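PDB 6UY4: dihydroorotate dehydrogenase from Schistosoma mansoni, which probably catalyses the FMN-dependent oxidation of (S)-dihydroorotate to orotate with a quinone as electron acceptor, a step of de novo pyrimidine synthesis. Local coordinates for residues T48-N51 / L52-L56; I86-A89 / A90-K94. One frame throughout, in Å; residues are numbered along the deposited sequence.

Contact 1 of 2, residues T48-N51 / L52-L56; sequences TAHN and LSVYL. With QLA (2-[(4-fluorophenyl)amino]-3-hydroxynaphthalene-1,4-dione), chain B.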
ATOM      1  N   THR A  48       2.376  17.935  -5.637  1.00 93.61           N
ATOM      2  CA  THR A  48       1.524  18.678  -6.561  1.00 88.33           C
ATOM      3  C   THR A  48       1.147  17.819  -7.760  1.00 86.22           C
ATOM      4  O   THR A  48      -0.016  17.786  -8.177  1.00 87.22           O
ATOM      5  CB  THR A  48       2.229  19.956  -7.013  1.00 82.99           C
ATOM      6  OG1 THR A  48       2.569  20.746  -5.867  1.00 79.31           O
ATOM      7  CG2 THR A  48       1.325  20.763  -7.933  1.00 75.64           C
ATOM      8  N   ALA A  49       2.128  17.113  -8.331  1.00 82.65           N
ATOM      9  CA  ALA A  49       1.832  16.193  -9.423  1.00 86.63           C
ATOM     10  C   ALA A  49       0.941  15.049  -8.957  1.00 90.38           C
ATOM     11  O   ALA A  49       0.128  14.537  -9.735  1.00 91.46           O
ATOM     12  CB  ALA A  49       3.130  15.650 -10.020  1.00 88.90           C
ATOM     13  N   HIS A  50       1.078  14.639  -7.694  1.00 91.52           N
ATOM     14  CA  HIS A  50       0.209  13.602  -7.151  1.00 87.86           C
ATOM     15  C   HIS A  50      -1.237  14.075  -7.103  1.00 81.69           C
ATOM     16  O   HIS A  50      -2.150  13.365  -7.539  1.00 83.88           O
ATOM     17  CB  HIS A  50       0.693  13.192  -5.758  1.00 91.18           C
ATOM     18  CG  HIS A  50      -0.175  12.171  -5.092  1.00 87.25           C
ATOM     19  ND1 HIS A  50      -0.460  10.949  -5.661  1.00 83.02           N
ATOM     20  CD2 HIS A  50      -0.820  12.190  -3.901  1.00 83.51           C
ATOM     21  CE1 HIS A  50      -1.244  10.260  -4.850  1.00 81.95           C
ATOM     22  NE2 HIS A  50      -1.477  10.990  -3.776  1.00 81.59           N
ATOM     23  N   ASN A  51      -1.465  15.283  -6.578  1.00 76.25           N
ATOM     24  CA  ASN A  51      -2.818  15.830  -6.534  1.00 82.83           C
ATOM     25  C   ASN A  51      -3.395  15.990  -7.935  1.00 85.21           C
ATOM     26  O   ASN A  51      -4.598  15.799  -8.145  1.00 82.75           O
ATOM     27  CB  ASN A  51      -2.820  17.172  -5.804  1.00 85.92           C
ATOM     28  CG  ASN A  51      -2.378  17.052  -4.362  1.00 85.80           C
ATOM     29  OD1 ASN A  51      -2.656  16.056  -3.696  1.00 93.50           O
ATOM     30  ND2 ASN A  51      -1.684  18.072  -3.870  1.00 87.95           N
ATOM     31  N   LEU A  52      -2.550  16.338  -8.907  1.00 88.28           N
ATOM     32  CA  LEU A  52      -3.041  16.566 -10.261  1.00 87.77           C
ATOM     33  C   LEU A  52      -3.472  15.263 -10.922  1.00 86.98           C
ATOM     34  O   LEU A  52      -4.511  15.216 -11.592  1.00 91.89           O
ATOM     35  CB  LEU A  52      -1.968  17.265 -11.094  1.00 89.68           C
ATOM     36  CG  LEU A  52      -2.432  17.820 -12.442  1.00 88.23           C
ATOM     37  CD1 LEU A  52      -3.544  18.838 -12.240  1.00 88.70           C
ATOM     38  CD2 LEU A  52      -1.269  18.437 -13.202  1.00 91.55           C
ATOM     39  N   SER A  53      -2.695  14.192 -10.743  1.00 81.16           N
ATOM     40  CA  SER A  53      -3.049  12.916 -11.358  1.00 87.34           C
ATOM     41  C   SER A  53      -4.285  12.308 -10.705  1.00 83.88           C
ATOM     42  O   SER A  53      -5.100  11.671 -11.382  1.00 81.16           O
ATOM     43  CB  SER A  53      -1.870  11.949 -11.285  1.00 86.05           C
ATOM     44  OG  SER A  53      -1.457  11.749  -9.946  1.00 90.11           O
ATOM     45  N   VAL A  54      -4.437  12.484  -9.390  1.00 82.10           N
ATOM     46  CA  VAL A  54      -5.664  12.053  -8.725  1.00 80.70           C
ATOM     47  C   VAL A  54      -6.852  12.848  -9.250  1.00 85.46           C
ATOM     48  O   VAL A  54      -7.944  12.304  -9.455  1.00 85.52           O
ATOM     49  CB  VAL A  54      -5.522  12.184  -7.196  1.00 78.82           C
ATOM     50  CG1 VAL A  54      -6.844  11.884  -6.507  1.00 65.47           C
ATOM     51  CG2 VAL A  54      -4.434  11.256  -6.682  1.00 83.77           C
ATOM     52  N   TYR A  55      -6.654  14.149  -9.482  1.00 84.82           N
ATOM     53  CA  TYR A  55      -7.714  14.975 -10.051  1.00 88.26           C
ATOM     54  C   TYR A  55      -8.110  14.483 -11.437  1.00 86.04           C
ATOM     55  O   TYR A  55      -9.294  14.488 -11.792  1.00 85.89           O
ATOM     56  CB  TYR A  55      -7.260  16.435 -10.102  1.00 92.31           C
ATOM     57  CG  TYR A  55      -8.278  17.393 -10.681  1.00 93.88           C
ATOM     58  CD1 TYR A  55      -9.260  17.962  -9.879  1.00 95.14           C
ATOM     59  CD2 TYR A  55      -8.252  17.739 -12.026  1.00 93.72           C
ATOM     60  CE1 TYR A  55     -10.191  18.841 -10.402  1.00103.60           C
ATOM     61  CE2 TYR A  55      -9.178  18.616 -12.559  1.00 96.34           C
ATOM     62  CZ  TYR A  55     -10.144  19.165 -11.742  1.00100.96           C
ATOM     63  OH  TYR A  55     -11.068  20.039 -12.269  1.00 99.27           O
ATOM     64  N   LEU A  56      -7.131  14.045 -12.233  1.00 82.44           N
ATOM     65  CA  LEU A  56      -7.431  13.563 -13.577  1.00 86.76           C
ATOM     66  C   LEU A  56      -8.142  12.216 -13.533  1.00 84.59           C
ATOM     67  O   LEU A  56      -9.135  12.004 -14.240  1.00 88.97           O
ATOM     68  CB  LEU A  56      -6.146  13.465 -14.399  1.00 87.57           C
ATOM     69  CG  LEU A  56      -5.428  14.781 -14.700  1.00 86.18           C
ATOM     70  CD1 LEU A  56      -4.172  14.534 -15.521  1.00 86.31           C
ATOM     71  CD2 LEU A  56      -6.362  15.743 -15.417  1.00 87.20           C
TER
HETATM   72  C1  QLA B 401       2.325  10.969  -8.018  1.00 96.31           C
HETATM   73  O1  QLA B 401       1.431  10.461  -7.364  1.00108.32           O
HETATM   74  C2  QLA B 401       2.046  11.360  -9.433  1.00 97.57           C
HETATM   75  O2  QLA B 401       0.798  11.200  -9.848  1.00105.98           O
HETATM   76  C3  QLA B 401       3.089  11.856 -10.251  1.00 99.49           C
HETATM   77  O3  QLA B 401       5.287  12.781 -10.333  1.00 95.28           O
HETATM   78  C4  QLA B 401       2.139  11.148 -12.437  1.00106.55           C
HETATM   79  C5  QLA B 401       2.075   9.784 -12.192  1.00109.77           C
HETATM   80  C6  QLA B 401       1.335   8.951 -13.014  1.00112.64           C
HETATM   81  C7  QLA B 401       0.657   9.508 -14.062  1.00115.03           C
HETATM   82  C8  QLA B 401       0.682  10.847 -14.331  1.00114.93           C
HETATM   83  C9  QLA B 401       1.427  11.675 -13.505  1.00109.94           C
HETATM   84  C10 QLA B 401       4.416  12.203  -9.632  1.00100.88           C
HETATM   85  C11 QLA B 401       4.667  11.813  -8.231  1.00102.19           C
HETATM   86  C12 QLA B 401       5.922  12.037  -7.681  1.00102.87           C
HETATM   87  C13 QLA B 401       6.180  11.673  -6.374  1.00113.52           C
HETATM   88  C14 QLA B 401       5.186  11.083  -5.604  1.00102.29           C
HETATM   89  C15 QLA B 401       3.935  10.857  -6.139  1.00 94.45           C
HETATM   90  C16 QLA B 401       3.668  11.217  -7.457  1.00100.34           C
HETATM   91  F1  QLA B 401      -0.073   8.693 -14.870  1.00119.30           F
HETATM   92  N1  QLA B 401       2.891  11.999 -11.578  1.00101.15           N

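Contact 2 of 2, residues I86-A89 / A90-K94; sequences IGLA and AGFDK. With FMN (flavin mononucleotide), chain G.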
ATOM      1  N   ILE A  86      -2.199  -8.142  -9.686  1.00 62.60           N
ATOM      2  CA  ILE A  86      -1.548  -6.838  -9.602  1.00 62.76           C
ATOM      3  C   ILE A  86      -2.576  -5.782  -9.224  1.00 65.27           C
ATOM      4  O   ILE A  86      -3.602  -5.630  -9.899  1.00 69.40           O
ATOM      5  CB  ILE A  86      -0.859  -6.479 -10.928  1.00 72.18           C
ATOM      6  CG1 ILE A  86       0.058  -7.619 -11.369  1.00 67.76           C
ATOM      7  CG2 ILE A  86      -0.077  -5.180 -10.786  1.00 64.18           C
ATOM      8  CD1 ILE A  86       0.570  -7.466 -12.770  1.00 73.68           C
ATOM      9  N   GLY A  87      -2.293  -5.040  -8.152  1.00 62.10           N
ATOM     10  CA  GLY A  87      -3.151  -3.958  -7.715  1.00 61.27           C
ATOM     11  C   GLY A  87      -2.333  -2.753  -7.295  1.00 62.67           C
ATOM     12  O   GLY A  87      -1.101  -2.786  -7.294  1.00 63.01           O
ATOM     13  N   LEU A  88      -3.040  -1.684  -6.941  1.00 57.96           N
ATOM     14  CA  LEU A  88      -2.411  -0.441  -6.512  1.00 63.57           C
ATOM     15  C   LEU A  88      -2.346  -0.396  -4.991  1.00 63.47           C
ATOM     16  O   LEU A  88      -3.368  -0.558  -4.315  1.00 63.58           O
ATOM     17  CB  LEU A  88      -3.171   0.773  -7.045  1.00 62.25           C
ATOM     18  CG  LEU A  88      -2.562   2.136  -6.710  1.00 69.36           C
ATOM     19  CD1 LEU A  88      -1.152   2.245  -7.268  1.00 68.28           C
ATOM     20  CD2 LEU A  88      -3.438   3.262  -7.230  1.00 61.52           C
ATOM     21  N   ALA A  89      -1.149  -0.167  -4.461  1.00 62.40           N
ATOM     22  CA  ALA A  89      -0.948  -0.147  -3.021  1.00 61.49           C
ATOM     23  C   ALA A  89      -1.608   1.083  -2.402  1.00 70.00           C
ATOM     24  O   ALA A  89      -2.052   2.006  -3.091  1.00 71.11           O
ATOM     25  CB  ALA A  89       0.544  -0.172  -2.689  1.00 58.57           C
ATOM     26  N   ALA A  90      -1.669   1.085  -1.074  1.00 72.45           N
ATOM     27  CA  ALA A  90      -2.282   2.187  -0.350  1.00 66.92           C
ATOM     28  C   ALA A  90      -1.412   3.438  -0.436  1.00 64.93           C
ATOM     29  O   ALA A  90      -0.208   3.379  -0.700  1.00 66.72           O
ATOM     30  CB  ALA A  90      -2.512   1.807   1.113  1.00 65.02           C
ATOM     31  N   GLY A  91      -2.046   4.587  -0.209  1.00 65.96           N
ATOM     32  CA  GLY A  91      -1.369   5.862  -0.189  1.00 67.76           C
ATOM     33  C   GLY A  91      -1.554   6.704  -1.434  1.00 68.95           C
ATOM     34  O   GLY A  91      -1.279   7.907  -1.396  1.00 70.76           O
ATOM     35  N   PHE A  92      -2.000   6.106  -2.538  1.00 67.38           N
ATOM     36  CA  PHE A  92      -2.239   6.872  -3.755  1.00 69.42           C
ATOM     37  C   PHE A  92      -3.636   7.483  -3.738  1.00 70.60           C
ATOM     38  O   PHE A  92      -3.791   8.706  -3.816  1.00 73.95           O
ATOM     39  CB  PHE A  92      -2.045   5.983  -4.988  1.00 74.56           C
ATOM     40  CG  PHE A  92      -1.940   6.750  -6.273  1.00 80.19           C
ATOM     41  CD1 PHE A  92      -3.070   7.025  -7.027  1.00 82.07           C
ATOM     42  CD2 PHE A  92      -0.711   7.204  -6.724  1.00 77.46           C
ATOM     43  CE1 PHE A  92      -2.975   7.735  -8.207  1.00 80.16           C
ATOM     44  CE2 PHE A  92      -0.611   7.913  -7.906  1.00 79.75           C
ATOM     45  CZ  PHE A  92      -1.745   8.179  -8.648  1.00 83.82           C
ATOM     46  N   ASP A  93      -4.661   6.641  -3.629  1.00 68.57           N
ATOM     47  CA  ASP A  93      -6.035   7.110  -3.467  1.00 68.91           C
ATOM     48  C   ASP A  93      -6.372   7.137  -1.975  1.00 70.59           C
ATOM     49  O   ASP A  93      -7.118   6.311  -1.447  1.00 71.30           O
ATOM     50  CB  ASP A  93      -6.995   6.230  -4.255  1.00 66.85           C
ATOM     51  CG  ASP A  93      -8.362   6.859  -4.412  1.00 72.65           C
ATOM     52  OD1 ASP A  93      -8.505   8.054  -4.079  1.00 75.25           O
ATOM     53  OD2 ASP A  93      -9.290   6.157  -4.866  1.00 69.66           O
ATOM     54  N   LYS A  94      -5.779   8.121  -1.291  0.94 68.95           N
ATOM     55  CA  LYS A  94      -5.940   8.228   0.156  0.94 64.61           C
ATOM     56  C   LYS A  94      -7.388   8.479   0.551  0.94 72.02           C
ATOM     57  O   LYS A  94      -7.817   8.053   1.629  0.94 77.93           O
ATOM     58  CB  LYS A  94      -5.056   9.350   0.703  0.94 65.73           C
ATOM     59  CG  LYS A  94      -3.565   9.135   0.531  0.94 73.58           C
ATOM     60  CD  LYS A  94      -2.796  10.392   0.916  0.94 80.08           C
ATOM     61  CE  LYS A  94      -1.294  10.163   0.898  0.94 79.93           C
ATOM     62  NZ  LYS A  94      -0.875   9.164   1.921  0.94 81.91           N
TER
HETATM   63  N1  FMN G 406       1.261   2.714   2.762  1.00 62.89           N
HETATM   64  C2  FMN G 406       0.185   2.627   3.623  1.00 63.97           C
HETATM   65  O2  FMN G 406      -0.085   1.556   4.164  1.00 66.61           O
HETATM   66  N3  FMN G 406      -0.591   3.739   3.880  1.00 63.65           N
HETATM   67  C4  FMN G 406      -0.295   4.944   3.278  1.00 66.89           C
HETATM   68  O4  FMN G 406      -0.987   5.935   3.507  1.00 71.92           O
HETATM   69  C4A FMN G 406       0.788   5.037   2.411  1.00 67.59           C
HETATM   70  N5  FMN G 406       1.089   6.240   1.807  1.00 71.86           N
HETATM   71  C5A FMN G 406       2.162   6.329   0.944  1.00 68.53           C
HETATM   72  C6  FMN G 406       2.458   7.545   0.336  1.00 68.04           C
HETATM   73  C7  FMN G 406       3.538   7.645  -0.532  1.00 71.85           C
HETATM   74  C7M FMN G 406       3.854   8.960  -1.183  1.00 65.21           C
HETATM   75  C8  FMN G 406       4.323   6.527  -0.795  1.00 70.52           C
HETATM   76  C8M FMN G 406       5.489   6.631  -1.732  1.00 66.45           C
HETATM   77  C9  FMN G 406       4.025   5.312  -0.185  1.00 68.68           C
HETATM   78  C9A FMN G 406       2.944   5.208   0.684  1.00 67.00           C
HETATM   79  N10 FMN G 406       2.639   4.001   1.291  1.00 62.85           N
HETATM   80  C10 FMN G 406       1.566   3.916   2.155  1.00 66.33           C
HETATM   81  C1' FMN G 406       3.468   2.779   1.034  1.00 59.89           C
HETATM   82  C2' FMN G 406       2.953   2.031  -0.190  1.00 63.65           C
HETATM   83  O2' FMN G 406       1.582   1.744  -0.034  1.00 62.34           O
HETATM   84  C3' FMN G 406       3.709   0.724  -0.385  1.00 72.08           C
HETATM   85  O3' FMN G 406       3.690  -0.016   0.816  1.00 74.71           O
HETATM   86  C4' FMN G 406       5.155   0.948  -0.816  1.00 69.47           C
HETATM   87  O4' FMN G 406       5.303   2.205  -1.440  1.00 68.50           O
HETATM   88  C5' FMN G 406       5.544  -0.148  -1.793  1.00 67.71           C
HETATM   89  O5' FMN G 406       6.766   0.151  -2.419  1.00 79.66           O
HETATM   90  P   FMN G 406       6.774   0.417  -4.004  1.00 68.19           P
HETATM   91  O1P FMN G 406       8.203   0.639  -4.435  1.00 73.45           O
HETATM   92  O2P FMN G 406       6.170  -0.757  -4.738  1.00 73.82           O
HETATM   93  O3P FMN G 406       5.975   1.663  -4.286  1.00 60.82           O

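Contact 1 of 2, residues T48-N51 / L52-L56
The first torsions of His50 and Val54, one turn apart on a helix, bring their side chains together. His50 holds CG anti to the backbone N (chi1 177°), while Val54 keeps CG2 beside its own N and so turned back toward the preceding turn. As a result Val54 CG2 lies over one face of the imidazole, 4.1 Å from the His50 ring centroid, offset toward the rim: a CH-pi contact. The other key torsion is that of Ser53, whose OG is tucked between backbone N and carbonyl carbon (chi1 58°). From there Ser53 OG lies 3.0 Å from His50 O, and its one proton is left open among the carbonyls of His50 and Ala49 and QLA O2; the modelled approach of Ser53 OG to QLA O2 is too short to rely on.

The inhibitor uses this same side of the helix. His50 ND1 donates to QLA O1 at 2.6 Å, in a bond bent to 137° at the hydrogen, with O1 lying near the plane of the ring at its edge. A weak bond runs from QLA O2 to Ala49 O, while Ala49 CB approaches QLA C10 to 3.7 Å. Beneath these contacts, ordinary i to i+4 backbone bonds, such as Val54 N to His50 O at 3.1 Å, hold the spacing of the turns.

The stretch belongs to helix 46-58. His50 packs on Tyr354 and meets Phe92 edge-to-face, and Leu36 of helix 29-42 also lines the inhibitor pocket, an arrangement consistent with the two-helix quinone tunnel of class 2 enzymes, set against the barrel loops.

Contact 2 of 2, residues I86-A89 / A90-K94
Apolar packing between Leu88 and Phe92 closes the turn that follows strand 86-88. Leu88 CD2 makes the touch, lying 3.8 Å from Phe92 CD1 and an equal distance from Phe92 CB; it approaches the ring obliquely, and the two side chains cross at about a right angle. Both carry CG anti to the backbone N (Phe92 chi1 -166°), which brings CB and the near end of the phenylalanine ring against the leucine while the far end of the ring leads away. Leu102 of helix 99-105 packs against both residues, and Phe357 meets the Phe92 ring edge-to-face, while the inhibitor touches this same phenylalanine.

Backbone shape brings the loop to the flavin. Gly91 has a positive phi (103°), and its CA comes within 3.2 Å of FMN N5. Ala90 lies on the same side of the isoalloxazine, with Ala90 CB 3.8 Å from FMN C2. Together, backbone and methyl cover part of one side of the flavin, around its pyrimidine ring and N5.

One hydrogen bond to the cofactor comes from the backbone: the ribityl hydroxyl O2' of FMN donates to Ala90 O at 2.5 Å. Further along, the otherwise extended Lys94 chain bends at its last torsion (chi4 -64°), and its NZ approaches FMN N5 to 3.5 Å and FMN O4 to 3.6 Å. Asp93 turns instead to the backbone just before helix 99-105, where it accepts bonds from the N atoms of Lys97 and Ala98.

Strand 86-88 pairs with strand 350-353 and also bonds through Leu88 to His109 and Glu111, which closes the eight-stranded ring. A loop leaving the C-terminal end of such a strand to cradle FMN is the usual active-site arrangement of the flavin-binding TIM barrel.

Contact 1 is a partly buried stretch of helix whose centre is about 18 Å from the centre of the chain; contact 2 is wholly buried, its centre about 5 Å from that point. They share no secondary-structure element, and their centres lie 14 Å apart, yet they touch: His50 CE1 comes within 3.2 Å of Phe92 O. Their chemistry follows their place. Residues 48-56 have the regular backbone bonding of a helix and offer imidazole, hydroxyl and carbonyl groups to the inhibitor, whereas residues 86-94 form an irregular strand-to-loop exit that receives the flavin with backbone, small side chains and the amine of Lys94. Phe92, from the loop that carries flavin-binding residues, also lines the inhibitor pocket, so the two sites adjoin.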